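Local coordinates for polyketide synthase/nonribosomal peptide synthetase hybrid RzxB (Pseudomonas fluorescens, PDB 5IL6), which probably removes water from beta-hydroxyacyl intermediates through its dehydratase domain while the polyketide rhizoxin is being assembled, at residues E98-E102 and I113-Y118; L13-L17 and V58-A63. All blocks are in the same frame, centred on the assembly; numbering follows the deposited sequence.

How the contacts relate
Reading from the N terminus, the chain shows how a long closure and a short one can share a helix. Contact 2 comes first: after 40 residues, strand 27-32 among them, helix 53-67 brings the chain back against the turn at 13-17. Contact 1 opens only after that loop is shut, and joins 98-102 to 113-118, ten residues apart, on the hairpin of strands 98-105 and 110-118. The two are therefore in series, neither enclosing nor crossing the other. In space they touch: Leu99 and Leu101 pack on Met59, Leu101 also on Ala63, and Ile113 on Ile60. Met59 and Ala63 serve both contacts, so helix 53-67 ties the N-terminal turn to the hairpin.

Contact 1: E98-E102 and I113-Y118; sequences ELFLE and IGIYAY
Tyr116 OH donates a very short hydrogen bond, 2.5 Å, to Glu102 OE2; the extended Glu102 side chain reaches across to it, and the carboxylate and ring planes stand 76° apart. Glu102 and Gly114 exchange two backbone hydrogen bonds, Glu102 N to Gly114 O at 2.8 Å and Gly114 N to Glu102 O at 3.1 Å. Phe100 and Tyr116 form the next such pair, with Phe100 N 2.9 Å from Tyr116 O. Between them Leu101 faces Ile115 as a non-hydrogen-bonded pair. Beyond Tyr116 a water bridges Glu98 O and Tyr118 N. Tyr116 CG sits between its backbone N and carbonyl carbon (chi1 58°), bringing the ring over the neighbouring strand, where Phe100 CB rests on its face, 3.8 Å from the Tyr116 ring centroid. The two rings are nearly parallel but slid apart, and barely overlap. On the other face Leu99 CG meets Ile115 CG2 at 3.6 Å, while Leu101 CG lies 3.7 Å from Ile113 CG2. The hairpin is part of the curved antiparallel sheet whose apolar side packs on helix 53-67, as in the hot-dog fold of polyketide synthase dehydratases.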
loop_
_atom_site.group_PDB
_atom_site.type_symbol
_atom_site.label_atom_id
_atom_site.label_comp_id
_atom_site.label_asym_id
_atom_site.label_seq_id
_atom_site.Cartn_x
_atom_site.Cartn_y
_atom_site.Cartn_z
ATOM N N GLU A 98 12.703 -14.623 2.837
ATOM C CA GLU A 98 13.054 -13.763 3.961
ATOM C C GLU A 98 13.135 -12.312 3.502
ATOM O O GLU A 98 13.882 -11.987 2.571
ATOM C CB GLU A 98 14.382 -14.205 4.575
ATOM C CG GLU A 98 14.328 -15.580 5.222
ATOM C CD GLU A 98 15.659 -15.999 5.823
ATOM O OE1 GLU A 98 16.712 -15.557 5.319
ATOM O OE2 GLU A 98 15.653 -16.777 6.798
ATOM N N LEU A 99 12.373 -11.446 4.168
ATOM C CA LEU A 99 12.356 -10.016 3.896
ATOM C C LEU A 99 12.695 -9.279 5.184
ATOM O O LEU A 99 11.993 -9.426 6.190
ATOM C CB LEU A 99 10.988 -9.582 3.362
ATOM C CG LEU A 99 10.874 -8.225 2.664
ATOM C CD1 LEU A 99 11.835 -8.113 1.496
ATOM C CD2 LEU A 99 9.454 -8.029 2.179
ATOM N N PHE A 100 13.762 -8.489 5.149
ATOM C CA PHE A 100 14.253 -7.765 6.311
ATOM C C PHE A 100 13.800 -6.312 6.272
ATOM O O PHE A 100 13.660 -5.718 5.203
ATOM C CB PHE A 100 15.779 -7.818 6.368
ATOM C CG PHE A 100 16.330 -9.201 6.545
ATOM C CD1 PHE A 100 16.524 -10.027 5.452
ATOM C CD2 PHE A 100 16.659 -9.673 7.802
ATOM C CE1 PHE A 100 17.030 -11.302 5.609
ATOM C CE2 PHE A 100 17.169 -10.946 7.966
ATOM C CZ PHE A 100 17.354 -11.761 6.868
ATOM N N LEU A 101 13.573 -5.744 7.456
ATOM C CA LEU A 101 13.271 -4.323 7.604
ATOM C C LEU A 101 14.218 -3.739 8.640
ATOM O O LEU A 101 14.248 -4.201 9.785
ATOM C CB LEU A 101 11.815 -4.095 8.024
ATOM C CG LEU A 101 11.341 -2.633 8.086
ATOM C CD1 LEU A 101 9.844 -2.563 7.830
ATOM C CD2 LEU A 101 11.664 -1.967 9.422
ATOM N N GLU A 102 14.988 -2.732 8.237
ATOM C CA GLU A 102 15.911 -2.041 9.129
ATOM C C GLU A 102 15.338 -0.683 9.504
ATOM O O GLU A 102 14.872 0.060 8.635
ATOM C CB GLU A 102 17.283 -1.868 8.478
ATOM C CG GLU A 102 18.200 -3.063 8.653
ATOM C CD GLU A 102 19.525 -2.897 7.925
ATOM O OE1 GLU A 102 19.851 -1.762 7.522
ATOM O OE2 GLU A 102 20.243 -3.905 7.761
ATOM N N ILE A 113 13.841 3.912 7.208
ATOM C CA ILE A 113 13.502 2.509 7.009
ATOM C C ILE A 113 14.061 2.023 5.679
ATOM O O ILE A 113 14.008 2.734 4.670
ATOM C CB ILE A 113 11.978 2.282 7.054
ATOM C CG1 ILE A 113 11.421 2.721 8.407
ATOM C CG2 ILE A 113 11.651 0.816 6.778
ATOM C CD1 ILE A 113 10.853 4.123 8.397
ATOM N N GLY A 114 14.579 0.808 5.687
ATOM C CA GLY A 114 14.897 0.103 4.456
ATOM C C GLY A 114 14.406 -1.324 4.536
ATOM O O GLY A 114 14.536 -1.981 5.567
ATOM N N ILE A 115 13.826 -1.796 3.436
ATOM C CA ILE A 115 13.332 -3.164 3.317
ATOM C C ILE A 115 14.121 -3.843 2.210
ATOM O O ILE A 115 14.201 -3.320 1.092
ATOM C CB ILE A 115 11.822 -3.203 3.016
ATOM C CG1 ILE A 115 11.040 -2.516 4.139
ATOM C CG2 ILE A 115 11.345 -4.647 2.828
ATOM C CD1 ILE A 115 9.550 -2.377 3.871
ATOM N N TYR A 116 14.697 -5.006 2.510
ATOM C CA TYR A 116 15.614 -5.638 1.573
ATOM C C TYR A 116 15.599 -7.150 1.749
ATOM O O TYR A 116 15.080 -7.685 2.732
ATOM C CB TYR A 116 17.032 -5.095 1.752
ATOM C CG TYR A 116 17.560 -5.296 3.146
ATOM C CD1 TYR A 116 18.190 -6.479 3.500
ATOM C CD2 TYR A 116 17.416 -4.313 4.114
ATOM C CE1 TYR A 116 18.672 -6.677 4.775
ATOM C CE2 TYR A 116 17.893 -4.501 5.397
ATOM C CZ TYR A 116 18.521 -5.688 5.720
ATOM O OH TYR A 116 19.007 -5.904 6.986
ATOM N N ALA A 117 16.201 -7.828 0.774
ATOM C CA ALA A 117 16.309 -9.280 0.747
ATOM C C ALA A 117 17.549 -9.639 -0.056
ATOM O O ALA A 117 18.111 -8.802 -0.766
ATOM C CB ALA A 117 15.065 -9.932 0.131
ATOM N N TYR A 118 17.990 -10.888 0.074
ATOM C CA TYR A 118 19.212 -11.332 -0.582
ATOM C C TYR A 118 18.882 -12.156 -1.823
ATOM O O TYR A 118 17.932 -12.942 -1.824
ATOM C CB TYR A 118 20.059 -12.154 0.387
ATOM C CG TYR A 118 20.671 -11.304 1.474
ATOM C CD1 TYR A 118 21.829 -10.575 1.247
ATOM C CD2 TYR A 118 20.072 -11.213 2.722
ATOM C CE1 TYR A 118 22.381 -9.787 2.239
ATOM C CE2 TYR A 118 20.614 -10.431 3.719
ATOM C CZ TYR A 118 21.769 -9.720 3.474
ATOM O OH TYR A 118 22.311 -8.940 4.467
HETATM O O HOH W 1 16.487 -12.618 1.979
#

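Contact 2: L13-L17 and V58-A63; sequences LHPLL and VMIQAA
His14, whose ring lies against Ala62 of the helix, is gripped by two N-H groups of its own turn. It starts a type I beta turn ending at Leu17: Leu17 N reaches His14 O, and Leu16 N reaches His14 ND1 at 3.1 Å. The second bond is nearly straight (167°), although the donor is tilted 21° out of the imidazole plane. With CG anti to the backbone N (chi1 -173°) the ring is carried toward the helix, where Ala62 CB lies over its centre, 3.5 Å from the His14 ring centroid. Pro15 CD lies against the opposite face, toward its rim, so the imidazole is sandwiched between turn and helix and its rotation is restrained by the ND1 bond. Val58, one helical turn before Ala62 and joined to it by the bond from Ala62 N to Val58 O, presents its side chain to the same histidine.

Both segments belong to the N-terminal half of the double hot-dog fold of polyketide synthase dehydratases, in which a long central helix is wrapped by a curved sheet. The imidazole also meets the ring of Phe200 at a steep angle, a contact with the loop leading into helix 204-212 and therefore with the other half.

Farther along, the leucines fill in the packing. The Leu16 and Val58 side chains cross at about a right angle, CD1 of Leu16 touching Val58 CG1 at 3.7 Å. Leu16 O accepts a hydrogen bond from Ser31 OG and has the Met59 chain beside it. The two branches of Leu17 divide the helix surface: CD1 lies 3.6 Å from Met59 CG, whereas CD2 presses on the backbone, 3.4 Å from Ala63 CA.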
loop_
_atom_site.group_PDB
_atom_site.type_symbol
_atom_site.label_atom_id
_atom_site.label_comp_id
_atom_site.label_asym_id
_atom_site.label_seq_id
_atom_site.Cartn_x
_atom_site.Cartn_y
_atom_site.Cartn_z
ATOM N N LEU A 13 4.901 -10.907 15.626
ATOM C CA LEU A 13 4.604 -9.580 16.152
ATOM C C LEU A 13 3.421 -8.963 15.430
ATOM O O LEU A 13 2.693 -8.146 16.007
ATOM C CB LEU A 13 5.816 -8.661 15.999
ATOM C CG LEU A 13 7.152 -9.177 16.519
ATOM C CD1 LEU A 13 8.239 -8.172 16.171
ATOM C CD2 LEU A 13 7.105 -9.451 18.005
ATOM N N HIS A 14 3.219 -9.352 14.180
ATOM C CA HIS A 14 2.275 -8.753 13.255
ATOM C C HIS A 14 2.184 -9.699 12.067
ATOM O O HIS A 14 3.187 -10.336 11.722
ATOM C CB HIS A 14 2.751 -7.360 12.836
ATOM C CG HIS A 14 1.763 -6.600 12.010
ATOM N ND1 HIS A 14 1.664 -6.752 10.644
ATOM C CD2 HIS A 14 0.844 -5.666 12.352
ATOM C CE1 HIS A 14 0.721 -5.951 10.181
ATOM N NE2 HIS A 14 0.209 -5.281 11.196
ATOM N N PRO A 15 1.023 -9.843 11.425
ATOM C CA PRO A 15 0.940 -10.780 10.291
ATOM C C PRO A 15 1.982 -10.539 9.211
ATOM O O PRO A 15 2.367 -11.488 8.513
ATOM C CB PRO A 15 -0.482 -10.561 9.761
ATOM C CG PRO A 15 -1.252 -10.039 10.919
ATOM C CD PRO A 15 -0.291 -9.284 11.788
ATOM N N LEU A 16 2.454 -9.303 9.048
ATOM C CA LEU A 16 3.455 -8.972 8.041
ATOM C C LEU A 16 4.808 -8.608 8.634
ATOM O O LEU A 16 5.725 -8.256 7.881
ATOM C CB LEU A 16 2.966 -7.809 7.168
ATOM C CG LEU A 16 1.820 -8.076 6.189
ATOM C CD1 LEU A 16 1.495 -6.801 5.424
ATOM C CD2 LEU A 16 2.151 -9.208 5.229
ATOM N N LEU A 17 4.965 -8.688 9.953
ATOM C CA LEU A 17 6.234 -8.382 10.621
ATOM C C LEU A 17 6.414 -9.486 11.661
ATOM O O LEU A 17 5.917 -9.386 12.785
ATOM C CB LEU A 17 6.224 -6.993 11.247
ATOM C CG LEU A 17 7.592 -6.433 11.632
ATOM C CD1 LEU A 17 8.288 -5.884 10.398
ATOM C CD2 LEU A 17 7.452 -5.363 12.698
ATOM N N VAL A 58 2.370 -1.385 5.070
ATOM C CA VAL A 58 1.852 -1.960 6.307
ATOM C C VAL A 58 2.995 -2.476 7.170
ATOM O O VAL A 58 2.964 -2.365 8.401
ATOM C CB VAL A 58 0.835 -3.073 5.988
ATOM C CG1 VAL A 58 0.426 -3.816 7.256
ATOM C CG2 VAL A 58 -0.385 -2.487 5.290
ATOM N N MET A 59 4.016 -3.054 6.542
ATOM C CA MET A 59 5.159 -3.547 7.300
ATOM C C MET A 59 5.881 -2.409 8.006
ATOM O O MET A 59 6.318 -2.557 9.153
ATOM C CB MET A 59 6.100 -4.297 6.365
ATOM C CG MET A 59 7.264 -4.997 7.050
ATOM S SD MET A 59 8.331 -5.884 5.892
ATOM C CE MET A 59 7.126 -6.535 4.736
ATOM N N ILE A 60 6.020 -1.265 7.337
ATOM C CA ILE A 60 6.635 -0.104 7.971
ATOM C C ILE A 60 5.786 0.365 9.143
ATOM O O ILE A 60 6.307 0.680 10.221
ATOM C CB ILE A 60 6.843 1.020 6.940
ATOM C CG1 ILE A 60 7.833 0.564 5.864
ATOM C CG2 ILE A 60 7.343 2.293 7.622
ATOM C CD1 ILE A 60 7.962 1.517 4.691
ATOM N N GLN A 61 4.465 0.418 8.953
ATOM C CA GLN A 61 3.576 0.838 10.030
ATOM C C GLN A 61 3.672 -0.107 11.223
ATOM O O GLN A 61 3.728 0.338 12.375
ATOM C CB GLN A 61 2.138 0.918 9.515
ATOM C CG GLN A 61 1.922 2.007 8.470
ATOM C CD GLN A 61 0.594 1.885 7.747
ATOM O OE1 GLN A 61 -0.026 0.822 7.734
ATOM N NE2 GLN A 61 0.148 2.981 7.143
ATOM N N ALA A 62 3.695 -1.416 10.967
ATOM C CA ALA A 62 3.822 -2.381 12.054
ATOM C C ALA A 62 5.165 -2.240 12.761
ATOM O O ALA A 62 5.237 -2.292 13.993
ATOM C CB ALA A 62 3.648 -3.800 11.515
ATOM N N ALA A 63 6.245 -2.069 11.994
ATOM C CA ALA A 63 7.571 -1.964 12.594
ATOM C C ALA A 63 7.679 -0.718 13.459
ATOM O O ALA A 63 8.207 -0.771 14.576
ATOM C CB ALA A 63 8.641 -1.950 11.502
#